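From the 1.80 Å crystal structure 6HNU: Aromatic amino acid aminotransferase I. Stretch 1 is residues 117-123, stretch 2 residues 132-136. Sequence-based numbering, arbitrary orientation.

Stretch 1 117-123: FIKEHTD
Stretch 2 132-136: NWDVI

Residues 117-123 form one part of a longer helix, and residues 133-136 are a strand that runs on later in the chain, entered from Asn-132 in a loop (phi/psi -97/57). The helical residues keep phi between -51° and -73° and psi between -30° and -54°; the strand residues are extended, from -106/158 at Trp-133 through -154/173 at Asp-134 to -127/157 at Ile-136. The two axes approach to 8.7 Å with 132° between their N-to-C directions, so the elements run obliquely, nearer antiparallel than parallel. Register is set by Lys-119 and Val-135, whose CA atoms lie 6.2 Å apart. Together the stretches bury 348 Å².

Trp-133 and Val-135 direct their CA-to-CB bonds toward the helix, while Asp-134 and Ile-136 direct theirs away, the alternation expected of a strand. Asp-134 nevertheless takes part: with chi1 at -146°, between wells, and chi2 at 10°, its carboxylate comes back nearer the helix. There OD1 accepts a hydrogen bond from Lys-119 NZ at 3.0 Å, within a salt bridge. The same OD1 also accepts a weak bond from the backbone N of Val-135, at 3.1 Å with an N-H...O angle of 144°, so one oxygen serves two donors.

Lys-119 reaches this acceptor because its side chain is fully extended, t at all four chi angles (-172°, 169°, -174°, 173°). Its path crosses one face of the Trp-133 indole: CG lies 3.4 Å from CH2 of Trp-133, and CE of Lys-119 stands 3.8 Å from the centroid of the six-membered ring, 15° off the normal, a CH-pi contact. NZ is 4.9 Å from that centroid and only 7° off the normal, which qualifies as cation-pi. The ammonium has a further acceptor in water 1, 2.9 Å from Lys-119 NZ; that water donates to Trp-133 O, also at 2.9 Å, linking the lysine to the strand backbone.

The indole, with chi1 p (72°) and chi2 -82°, also has its nitrogen satisfied through solvent. Trp-133 NE1 donates to water 2 at 3.1 Å, and water 2 donates to Asp-123 OD2 at 2.8 Å. Asp-123 therefore meets the ring in two ways, by this bridge and by an oblique approach of CG to Trp-133 CZ2 at 3.6 Å. Its OD1 is hydrogen-bonded elsewhere in the structure.

Thr-122, chi1 m (-63°), points toward the strand and places CG2 3.7 Å from CZ3 of Trp-133. Its hydroxyl turns back on the helix: OG1 donates to Ile-118 O at 2.9 Å, the carbonyl that also accepts Thr-122 N at 2.9 Å. Two further i to i+4 bonds, His-121 N to Phe-117 O (2.9 Å) and Asp-123 N to Lys-119 O (3.0 Å), confirm the helix. Beside this polar network, Val-135 (chi1 m) supplies apolar packing, its CG2 lying 3.8 Å from Lys-119 CB and 4.0 Å from Ile-118 CG2.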

# COMPACT_ATOMS: atom_id res chain seq x y z
N PHE B 117 -21.08 -2.05 -2.77
CA PHE B 117 -21.43 -2.91 -1.62
C PHE B 117 -21.02 -2.21 -0.33
O PHE B 117 -21.81 -2.14 0.62
CB PHE B 117 -20.76 -4.28 -1.70
CG PHE B 117 -21.24 -5.19 -0.60
CD1 PHE B 117 -20.69 -5.11 0.67
CD2 PHE B 117 -22.21 -6.14 -0.85
CE1 PHE B 117 -21.11 -5.95 1.67
CE2 PHE B 117 -22.65 -6.97 0.15
CZ PHE B 117 -22.10 -6.88 1.41
N ILE B 118 -19.80 -1.69 -0.29
CA ILE B 118 -19.24 -1.14 0.97
C ILE B 118 -19.94 0.19 1.28
O ILE B 118 -20.18 0.48 2.46
CB ILE B 118 -17.69 -1.13 0.82
CG1 ILE B 118 -17.01 -1.70 2.05
CG2 ILE B 118 -17.16 0.22 0.43
CD1 ILE B 118 -17.48 -3.09 2.42
N LYS B 119 -20.39 0.94 0.28
CA LYS B 119 -21.17 2.17 0.51
C LYS B 119 -22.55 1.81 1.07
O LYS B 119 -23.01 2.48 2.01
CB LYS B 119 -21.21 3.03 -0.75
CG LYS B 119 -21.83 4.39 -0.50
CD LYS B 119 -21.66 5.40 -1.64
CE LYS B 119 -22.17 6.78 -1.28
NZ LYS B 119 -21.86 7.79 -2.32
N GLU B 120 -23.21 0.79 0.52
CA GLU B 120 -24.52 0.34 1.04
C GLU B 120 -24.36 -0.11 2.50
O GLU B 120 -25.19 0.27 3.32
CB GLU B 120 -25.06 -0.82 0.22
CG GLU B 120 -25.50 -0.40 -1.17
CD GLU B 120 -25.86 -1.53 -2.13
OE1 GLU B 120 -25.41 -2.71 -1.95
OE2 GLU B 120 -26.57 -1.22 -3.09
N HIS B 121 -23.35 -0.93 2.77
CA HIS B 121 -23.00 -1.37 4.14
C HIS B 121 -22.88 -0.16 5.07
O HIS B 121 -23.59 -0.13 6.13
CB HIS B 121 -21.74 -2.22 4.13
CG HIS B 121 -21.26 -2.51 5.51
ND1 HIS B 121 -21.91 -3.41 6.35
CD2 HIS B 121 -20.22 -1.99 6.21
CE1 HIS B 121 -21.28 -3.42 7.52
NE2 HIS B 121 -20.24 -2.54 7.46
N THR B 122 -22.06 0.80 4.68
CA THR B 122 -21.80 2.04 5.48
C THR B 122 -23.12 2.76 5.77
O THR B 122 -23.38 3.09 6.94
CB THR B 122 -20.77 2.92 4.77
OG1 THR B 122 -19.56 2.16 4.72
CG2 THR B 122 -20.51 4.24 5.48
N ASP B 123 -23.97 2.97 4.76
CA ASP B 123 -25.21 3.75 4.97
C ASP B 123 -26.22 2.98 5.83
O ASP B 123 -26.92 3.61 6.63
CB ASP B 123 -25.82 4.19 3.64
CG ASP B 123 -26.56 5.52 3.74
OD1 ASP B 123 -26.34 6.28 4.72
OD2 ASP B 123 -27.27 5.82 2.78
N ASN B 132 -23.17 14.96 0.92
CA ASN B 132 -21.97 14.86 0.02
C ASN B 132 -20.89 14.02 0.72
O ASN B 132 -19.75 14.47 0.87
CB ASN B 132 -21.44 16.24 -0.39
CG ASN B 132 -21.24 17.23 0.74
OD1 ASN B 132 -21.99 17.26 1.72
ND2 ASN B 132 -20.23 18.07 0.57
N TRP B 133 -21.24 12.79 1.08
CA TRP B 133 -20.33 11.81 1.72
C TRP B 133 -19.97 10.76 0.68
O TRP B 133 -20.71 10.58 -0.36
CB TRP B 133 -20.93 11.18 2.97
CG TRP B 133 -22.04 10.20 2.71
CD1 TRP B 133 -23.34 10.52 2.47
CD2 TRP B 133 -21.96 8.76 2.63
NE1 TRP B 133 -24.08 9.39 2.28
CE2 TRP B 133 -23.26 8.29 2.33
CE3 TRP B 133 -20.94 7.81 2.79
CZ2 TRP B 133 -23.57 6.93 2.22
CZ3 TRP B 133 -21.23 6.47 2.66
CH2 TRP B 133 -22.54 6.04 2.39
N ASP B 134 -18.85 10.10 0.90
CA ASP B 134 -18.41 9.03 -0.01
C ASP B 134 -17.54 8.04 0.75
O ASP B 134 -17.26 8.25 1.95
CB ASP B 134 -17.70 9.60 -1.23
CG ASP B 134 -17.95 8.78 -2.50
OD1 ASP B 134 -18.83 7.86 -2.48
OD2 ASP B 134 -17.26 9.05 -3.46
N VAL B 135 -17.21 6.97 0.04
CA VAL B 135 -16.21 5.97 0.46
C VAL B 135 -15.18 5.83 -0.66
O VAL B 135 -15.55 5.86 -1.85
CB VAL B 135 -16.90 4.65 0.79
CG1 VAL B 135 -17.87 4.82 1.93
CG2 VAL B 135 -17.62 4.09 -0.41
N ILE B 136 -13.93 5.68 -0.27
CA ILE B 136 -12.80 5.30 -1.16
C ILE B 136 -12.12 4.09 -0.53
O ILE B 136 -12.25 3.86 0.69
CB ILE B 136 -11.84 6.49 -1.37
CG1 ILE B 136 -11.23 7.00 -0.06
CG2 ILE B 136 -12.58 7.59 -2.13
CD1 ILE B 136 -10.08 7.99 -0.22
O HOH W 1 -23.43 9.99 -1.18
O HOH W 2 -26.98 8.40 1.75